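Local coordinates for extracellular solute-binding protein, family 7 (Colwellia psychrerythraea, PDB 4PET), which probably serves as the periplasmic solute-binding component of a TRAP transport system, and binds pyruvate together with a calcium ion, at residues A[167-179]-A[203-215]. Residues are numbered along the deposited sequence; the frame is centred on the assembly and turned at random.
Sequences DLKGLKMRIPGFA and ERNTIDALEWVGP. With CA (calcium ion), chain E; PYR (pyruvic acid), chain D.
M173 pairs with A209 and R174 with L210 in a short parallel ladder, in which R174 N reaches A209 O and E211 N returns to R174 O. The pyruvate and calcium site lies just past the C-terminal ends of these two strands. At the opposite end, K172 O takes the backbone N-H of both D208 and A209, while D208 OD2 accepts K172 N on its anti side at 2.9 Å and, on its syn side, K172 NZ in a salt bridge of 3.2 Å. Two bends late in the lysine chain curl the ammonium back to this carboxylate, and a water links NZ, D208 OD1 and N205 O. Between the ends, the selenomethionine M173 lays CG by A209 CB and CE against E211 CB. The side chain of R174 bends at chi2 (-91°) and carries its guanidinium edge-on to the pyruvate carboxylate: NH1 to PYR O at 2.7 Å and NH2 to PYR OXT at 2.9 Å, the second almost straight (175°). NH1 also bonds E211 O, P176 CD lies over one face of the guanidinium, toward its rim, and the W212 ring turns its edge to the group, CE3 over one face and 3.6 Å from NH1. E211 grips calcium with both carboxylate oxygens, W212 O adds a third ligand, and pyruvate chelates the ion through O and O3; Q153 and E236 also bind it. Within the mixed sheet, strand 172-174 lies between 189-191 and 209-210, with helix 198-204 packed against R174, I207 and L210, and F158 of strand 156-158 against M173 and A209.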
ATOM      1  N   ASP A 167      -1.290  36.723  -1.774  1.00 34.10           N
ATOM      2  CA  ASP A 167      -0.853  36.198  -0.472  1.00 32.55           C
ATOM      3  C   ASP A 167       0.356  35.277  -0.524  1.00 34.70           C
ATOM      4  O   ASP A 167       0.985  35.043   0.500  1.00 37.92           O
ATOM      5  CB  ASP A 167      -2.015  35.490   0.226  1.00 38.93           C
ATOM      6  CG  ASP A 167      -3.178  36.442   0.495  1.00 42.61           C
ATOM      7  OD1 ASP A 167      -2.902  37.632   0.737  1.00 38.85           O
ATOM      8  OD2 ASP A 167      -4.345  36.024   0.424  1.00 44.36           O
ATOM      9  N   LEU A 168       0.682  34.747  -1.700  1.00 32.00           N
ATOM     10  CA  LEU A 168       1.856  33.901  -1.843  1.00 23.73           C
ATOM     11  C   LEU A 168       3.117  34.726  -2.067  1.00 26.49           C
ATOM     12  O   LEU A 168       4.230  34.223  -1.856  1.00 24.32           O
ATOM     13  CB  LEU A 168       1.699  32.934  -3.022  1.00 28.87           C
ATOM     14  CG  LEU A 168       0.631  31.852  -2.908  1.00 25.32           C
ATOM     15  CD1 LEU A 168       0.562  31.080  -4.179  1.00 27.44           C
ATOM     16  CD2 LEU A 168       0.934  30.936  -1.745  1.00 26.56           C
ATOM     17  N   LYS A 169       2.960  35.976  -2.511  1.00 31.99           N
ATOM     18  CA  LYS A 169       4.128  36.788  -2.857  1.00 33.80           C
ATOM     19  C   LYS A 169       4.918  37.207  -1.619  1.00 29.63           C
ATOM     20  O   LYS A 169       4.400  37.875  -0.730  1.00 32.49           O
ATOM     21  CB  LYS A 169       3.721  37.996  -3.712  1.00 37.14           C
ATOM     22  CG  LYS A 169       3.168  37.575  -5.067  1.00 45.10           C
ATOM     23  CD  LYS A 169       2.796  38.772  -5.957  1.00 52.34           C
ATOM     24  CE  LYS A 169       2.085  38.328  -7.242  1.00 59.91           C
ATOM     25  NZ  LYS A 169       2.877  37.310  -8.007  1.00 67.32           N
ATOM     26  N   GLY A 170       6.168  36.750  -1.551  1.00 31.17           N
ATOM     27  CA  GLY A 170       7.007  37.033  -0.410  1.00 34.97           C
ATOM     28  C   GLY A 170       6.744  36.107   0.755  1.00 33.04           C
ATOM     29  O   GLY A 170       7.387  36.223   1.795  1.00 29.71           O
ATOM     30  N   LEU A 171       5.813  35.180   0.585  1.00 25.00           N
ATOM     31  CA  LEU A 171       5.527  34.218   1.636  1.00 29.92           C
ATOM     32  C   LEU A 171       6.742  33.334   1.882  1.00 30.83           C
ATOM     33  O   LEU A 171       7.152  32.559   0.982  1.00 21.64           O
ATOM     34  CB  LEU A 171       4.368  33.306   1.235  1.00 31.50           C
ATOM     35  CG  LEU A 171       3.990  32.302   2.318  1.00 30.84           C
ATOM     36  CD1 LEU A 171       3.413  33.014   3.518  1.00 27.84           C
ATOM     37  CD2 LEU A 171       3.017  31.284   1.799  1.00 34.89           C
ATOM     38  N   LYS A 172       7.280  33.412   3.099  1.00 21.47           N
ATOM     39  CA  LYS A 172       8.374  32.535   3.524  1.00 21.91           C
ATOM     40  C   LYS A 172       7.863  31.225   4.040  1.00 26.95           C
ATOM     41  O   LYS A 172       7.258  31.189   5.104  1.00 22.20           O
ATOM     42  CB  LYS A 172       9.199  33.209   4.615  1.00 20.95           C
ATOM     43  CG  LYS A 172       9.918  34.486   4.103  1.00 22.22           C
ATOM     44  CD  LYS A 172      10.702  35.186   5.197  1.00 26.61           C
ATOM     45  CE  LYS A 172       9.820  35.663   6.345  1.00 26.43           C
ATOM     46  NZ  LYS A 172       8.973  36.788   5.909  1.00 35.33           N
HETATM   47  N   MSE A 173       8.117  30.136   3.310  1.00 21.00           N
HETATM   48  CA  MSE A 173       7.509  28.873   3.685  1.00 21.65           C
HETATM   49  C   MSE A 173       8.492  27.714   3.635  1.00 22.19           C
HETATM   50  O   MSE A 173       9.196  27.536   2.645  1.00 22.51           O
HETATM   51  CB  MSE A 173       6.320  28.562   2.752  1.00 21.83           C
HETATM   52  CG  MSE A 173       5.667  27.239   3.024  1.00 25.02           C
HETATM   53 SE   MSE A 173       4.090  26.873   1.923  0.85 21.76          SE
HETATM   54  CE  MSE A 173       3.545  25.279   2.878  1.00 29.36           C
ATOM     55  N   ARG A 174       8.539  26.914   4.699  1.00 18.67           N
ATOM     56  CA  ARG A 174       9.261  25.656   4.621  1.00 20.12           C
ATOM     57  C   ARG A 174       8.457  24.623   3.838  1.00 26.30           C
ATOM     58  O   ARG A 174       7.378  24.182   4.273  1.00 24.21           O
ATOM     59  CB  ARG A 174       9.614  25.122   6.005  1.00 19.53           C
ATOM     60  CG  ARG A 174      10.516  23.950   5.977  1.00 19.29           C
ATOM     61  CD  ARG A 174       9.749  22.631   5.938  1.00 20.79           C
ATOM     62  NE  ARG A 174      10.665  21.531   5.709  1.00 24.23           N
ATOM     63  CZ  ARG A 174      10.327  20.301   5.351  1.00 19.68           C
ATOM     64  NH1 ARG A 174       9.065  19.961   5.191  1.00 19.98           N
ATOM     65  NH2 ARG A 174      11.272  19.404   5.141  1.00 22.58           N
ATOM     66  N   ILE A 175       8.984  24.264   2.669  1.00 16.44           N
ATOM     67  CA  ILE A 175       8.370  23.285   1.785  1.00 20.08           C
ATOM     68  C   ILE A 175       9.462  22.778   0.823  1.00 21.23           C
ATOM     69  O   ILE A 175      10.098  23.573   0.148  1.00 20.11           O
ATOM     70  CB  ILE A 175       7.186  23.896   1.016  1.00 23.13           C
ATOM     71  CG1 ILE A 175       6.453  22.838   0.172  1.00 22.99           C
ATOM     72  CG2 ILE A 175       7.633  25.156   0.200  1.00 22.70           C
ATOM     73  CD1 ILE A 175       5.162  23.352  -0.429  1.00 18.15           C
ATOM     74  N   PRO A 176       9.695  21.455   0.796  1.00 19.84           N
ATOM     75  CA  PRO A 176      10.752  20.877  -0.046  1.00 19.28           C
ATOM     76  C   PRO A 176      10.309  20.511  -1.464  1.00 19.93           C
ATOM     77  O   PRO A 176       9.140  20.711  -1.883  1.00 18.99           O
ATOM     78  CB  PRO A 176      11.131  19.619   0.719  1.00 21.39           C
ATOM     79  CG  PRO A 176       9.779  19.155   1.329  1.00 22.79           C
ATOM     80  CD  PRO A 176       8.979  20.409   1.565  1.00 27.11           C
ATOM     81  N   GLY A 177      11.270  19.969  -2.209  1.00 21.76           N
ATOM     82  CA  GLY A 177      10.991  19.312  -3.456  1.00 19.30           C
ATOM     83  C   GLY A 177      10.435  20.233  -4.500  1.00 27.12           C
ATOM     84  O   GLY A 177      10.632  21.478  -4.497  1.00 21.55           O
ATOM     85  N   PHE A 178       9.717  19.610  -5.414  1.00 19.82           N
ATOM     86  CA  PHE A 178       9.254  20.301  -6.588  1.00 21.33           C
ATOM     87  C   PHE A 178       8.191  21.357  -6.253  1.00 20.36           C
ATOM     88  O   PHE A 178       8.112  22.388  -6.933  1.00 23.61           O
ATOM     89  CB  PHE A 178       8.722  19.308  -7.621  1.00 18.98           C
ATOM     90  CG  PHE A 178       8.645  19.897  -8.999  1.00 24.15           C
ATOM     91  CD1 PHE A 178       9.797  20.157  -9.719  1.00 31.00           C
ATOM     92  CD2 PHE A 178       7.437  20.225  -9.561  1.00 20.30           C
ATOM     93  CE1 PHE A 178       9.729  20.720 -10.993  1.00 24.62           C
ATOM     94  CE2 PHE A 178       7.364  20.768 -10.824  1.00 28.14           C
ATOM     95  CZ  PHE A 178       8.504  21.035 -11.532  1.00 29.89           C
ATOM     96  N   ALA A 179       7.385  21.112  -5.217  1.00 21.31           N
ATOM     97  CA  ALA A 179       6.390  22.120  -4.812  1.00 21.42           C
ATOM     98  C   ALA A 179       7.084  23.444  -4.422  1.00 18.63           C
ATOM     99  O   ALA A 179       6.561  24.539  -4.653  1.00 20.50           O
ATOM    100  CB  ALA A 179       5.507  21.604  -3.675  1.00 18.81           C
ATOM    101  N   GLU A 203       7.997  30.239  14.970  1.00 27.18           N
ATOM    102  CA  GLU A 203       7.821  31.098  16.134  1.00 31.64           C
ATOM    103  C   GLU A 203       8.485  32.475  15.893  1.00 35.51           C
ATOM    104  O   GLU A 203       7.987  33.520  16.318  1.00 32.84           O
ATOM    105  CB  GLU A 203       8.447  30.395  17.333  1.00 34.15           C
ATOM    106  CG  GLU A 203       8.190  31.025  18.719  1.00 42.59           C
ATOM    107  CD  GLU A 203       8.884  30.226  19.826  1.00 44.72           C
ATOM    108  OE1 GLU A 203      10.080  29.883  19.666  1.00 50.65           O
ATOM    109  OE2 GLU A 203       8.232  29.901  20.837  1.00 60.40           O
ATOM    110  N   ARG A 204       9.615  32.474  15.212  1.00 32.65           N
ATOM    111  CA  ARG A 204      10.365  33.709  15.021  1.00 33.57           C
ATOM    112  C   ARG A 204       9.972  34.507  13.774  1.00 32.91           C
ATOM    113  O   ARG A 204      10.465  35.628  13.557  1.00 30.97           O
ATOM    114  CB  ARG A 204      11.853  33.391  15.002  1.00 33.20           C
ATOM    115  CG  ARG A 204      12.378  33.035  16.368  1.00 37.89           C
ATOM    116  CD  ARG A 204      13.870  32.826  16.355  1.00 36.85           C
ATOM    117  NE  ARG A 204      14.316  32.164  17.572  1.00 41.86           N
ATOM    118  CZ  ARG A 204      15.546  31.696  17.777  1.00 44.75           C
ATOM    119  NH1 ARG A 204      16.473  31.813  16.835  1.00 45.43           N
ATOM    120  NH2 ARG A 204      15.846  31.093  18.927  1.00 43.91           N
ATOM    121  N   ASN A 205       9.096  33.930  12.957  1.00 32.36           N
ATOM    122  CA  ASN A 205       8.714  34.538  11.690  1.00 33.79           C
ATOM    123  C   ASN A 205       9.868  34.509  10.725  1.00 29.36           C
ATOM    124  O   ASN A 205       9.940  35.317   9.808  1.00 34.31           O
ATOM    125  CB  ASN A 205       8.224  35.961  11.878  1.00 35.95           C
ATOM    126  CG  ASN A 205       6.988  36.014  12.740  1.00 47.28           C
ATOM    127  OD1 ASN A 205       5.968  35.447  12.373  1.00 43.73           O
ATOM    128  ND2 ASN A 205       7.074  36.677  13.890  1.00 50.08           N
ATOM    129  N   THR A 206      10.777  33.569  10.936  1.00 27.57           N
ATOM    130  CA  THR A 206      11.744  33.274   9.898  1.00 26.73           C
ATOM    131  C   THR A 206      11.006  32.609   8.736  1.00 30.09           C
ATOM    132  O   THR A 206      11.384  32.791   7.576  1.00 26.75           O
ATOM    133  CB  THR A 206      12.878  32.397  10.410  1.00 29.71           C
ATOM    134  OG1 THR A 206      13.661  33.169  11.312  1.00 33.10           O
ATOM    135  CG2 THR A 206      13.778  31.910   9.248  1.00 29.28           C
ATOM    136  N   ILE A 207       9.963  31.839   9.056  1.00 25.69           N
ATOM    137  CA  ILE A 207       8.987  31.380   8.060  1.00 22.83           C
ATOM    138  C   ILE A 207       7.609  31.800   8.520  1.00 24.11           C
ATOM    139  O   ILE A 207       7.354  31.956   9.732  1.00 30.46           O
ATOM    140  CB  ILE A 207       9.008  29.835   7.814  1.00 29.04           C
ATOM    141  CG1 ILE A 207       9.035  29.085   9.152  1.00 27.65           C
ATOM    142  CG2 ILE A 207      10.201  29.437   6.972  1.00 28.48           C
ATOM    143  CD1 ILE A 207       9.085  27.580   9.000  1.00 23.70           C
ATOM    144  N   ASP A 208       6.731  32.026   7.548  1.00 27.53           N
ATOM    145  CA  ASP A 208       5.355  32.447   7.800  1.00 28.18           C
ATOM    146  C   ASP A 208       4.439  31.245   7.753  1.00 31.35           C
ATOM    147  O   ASP A 208       3.297  31.299   8.200  1.00 28.14           O
ATOM    148  CB  ASP A 208       4.925  33.435   6.730  1.00 25.15           C
ATOM    149  CG  ASP A 208       5.883  34.626   6.616  1.00 33.96           C
ATOM    150  OD1 ASP A 208       6.060  35.304   7.645  1.00 30.00           O
ATOM    151  OD2 ASP A 208       6.447  34.867   5.516  1.00 33.19           O
ATOM    152  N   ALA A 209       4.943  30.151   7.207  1.00 23.34           N
ATOM    153  CA  ALA A 209       4.130  28.942   7.065  1.00 21.26           C
ATOM    154  C   ALA A 209       5.079  27.785   6.839  1.00 25.18           C
ATOM    155  O   ALA A 209       6.265  27.994   6.516  1.00 20.33           O
ATOM    156  CB  ALA A 209       3.217  29.094   5.891  1.00 24.32           C
ATOM    157  N   LEU A 210       4.576  26.572   6.979  1.00 23.29           N
ATOM    158  CA  LEU A 210       5.384  25.402   6.706  1.00 21.52           C
ATOM    159  C   LEU A 210       4.467  24.251   6.421  1.00 23.27           C
ATOM    160  O   LEU A 210       3.280  24.276   6.782  1.00 22.86           O
ATOM    161  CB  LEU A 210       6.298  25.058   7.894  1.00 19.37           C
ATOM    162  CG  LEU A 210       5.659  24.686   9.244  1.00 19.48           C
ATOM    163  CD1 LEU A 210       5.205  23.224   9.298  1.00 20.93           C
ATOM    164  CD2 LEU A 210       6.669  24.961  10.328  1.00 32.10           C
ATOM    165  N   GLU A 211       5.018  23.231   5.793  1.00 25.67           N
ATOM    166  CA  GLU A 211       4.341  21.953   5.760  1.00 25.01           C
ATOM    167  C   GLU A 211       5.328  20.928   6.276  1.00 20.56           C
ATOM    168  O   GLU A 211       6.560  21.117   6.197  1.00 22.03           O
ATOM    169  CB  GLU A 211       3.785  21.657   4.360  1.00 25.22           C
ATOM    170  CG  GLU A 211       4.790  21.383   3.271  1.00 25.94           C
ATOM    171  CD  GLU A 211       5.314  19.950   3.353  1.00 22.65           C
ATOM    172  OE1 GLU A 211       6.539  19.763   3.411  1.00 18.93           O
ATOM    173  OE2 GLU A 211       4.494  19.005   3.394  1.00 20.09           O
ATOM    174  N   TRP A 212       4.807  19.865   6.864  1.00 17.64           N
ATOM    175  CA  TRP A 212       5.661  18.767   7.274  1.00 21.51           C
ATOM    176  C   TRP A 212       5.104  17.465   6.684  1.00 28.23           C
ATOM    177  O   TRP A 212       5.529  17.093   5.590  1.00 20.40           O
ATOM    178  CB  TRP A 212       5.874  18.735   8.789  1.00 17.90           C
ATOM    179  CG  TRP A 212       6.616  17.548   9.245  1.00 19.42           C
ATOM    180  CD1 TRP A 212       6.156  16.563  10.073  1.00 20.52           C
ATOM    181  CD2 TRP A 212       7.934  17.170   8.868  1.00 18.10           C
ATOM    182  NE1 TRP A 212       7.107  15.597  10.233  1.00 21.37           N
ATOM    183  CE2 TRP A 212       8.216  15.941   9.500  1.00 18.62           C
ATOM    184  CE3 TRP A 212       8.919  17.753   8.056  1.00 25.64           C
ATOM    185  CZ2 TRP A 212       9.438  15.295   9.371  1.00 19.22           C
ATOM    186  CZ3 TRP A 212      10.125  17.106   7.917  1.00 20.82           C
ATOM    187  CH2 TRP A 212      10.378  15.882   8.563  1.00 24.37           C
ATOM    188  N   VAL A 213       4.143  16.821   7.354  1.00 17.21           N
ATOM    189  CA  VAL A 213       3.546  15.594   6.823  1.00 17.01           C
ATOM    190  C   VAL A 213       2.024  15.583   6.852  1.00 22.92           C
ATOM    191  O   VAL A 213       1.353  15.467   5.817  1.00 19.59           O
ATOM    192  CB  VAL A 213       4.081  14.351   7.565  1.00 22.94           C
ATOM    193  CG1 VAL A 213       3.316  13.101   7.109  1.00 19.84           C
ATOM    194  CG2 VAL A 213       5.599  14.199   7.311  1.00 21.98           C
ATOM    195  N   GLY A 214       1.476  15.709   8.050  1.00 19.51           N
ATOM    196  CA  GLY A 214       0.058  15.504   8.250  1.00 18.79           C
ATOM    197  C   GLY A 214      -0.213  15.123   9.687  1.00 24.40           C
ATOM    198  O   GLY A 214       0.654  15.242  10.556  1.00 18.92           O
ATOM    199  N   PRO A 215      -1.434  14.651   9.946  1.00 22.92           N
ATOM    200  CA  PRO A 215      -1.867  14.334  11.309  1.00 22.89           C
ATOM    201  C   PRO A 215      -1.014  13.264  11.966  1.00 21.22           C
ATOM    202  O   PRO A 215      -0.946  13.195  13.199  1.00 22.91           O
ATOM    203  CB  PRO A 215      -3.297  13.821  11.114  1.00 20.92           C
ATOM    204  CG  PRO A 215      -3.747  14.357   9.855  1.00 26.58           C
ATOM    205  CD  PRO A 215      -2.529  14.545   8.973  1.00 23.61           C
TER
HETATM  206 CA    CA E 403       6.244  17.330   3.347  1.00 20.50          CA
HETATM  207  C   PYR D 402       9.275  16.517   4.289  1.00 21.41           C
HETATM  208  O   PYR D 402       8.574  17.588   4.030  1.00 18.99           O
HETATM  209  OXT PYR D 402      10.542  16.698   4.532  1.00 15.36           O
HETATM  210  CA  PYR D 402       8.662  15.249   4.389  1.00 32.70           C
HETATM  211  O3  PYR D 402       7.445  15.049   3.948  1.00 24.97           O
HETATM  212  CB  PYR D 402       9.357  14.101   5.054  1.00 31.98           C
HETATM  213  O   HOH W   1       8.066  37.293   8.792  1.00 36.78           O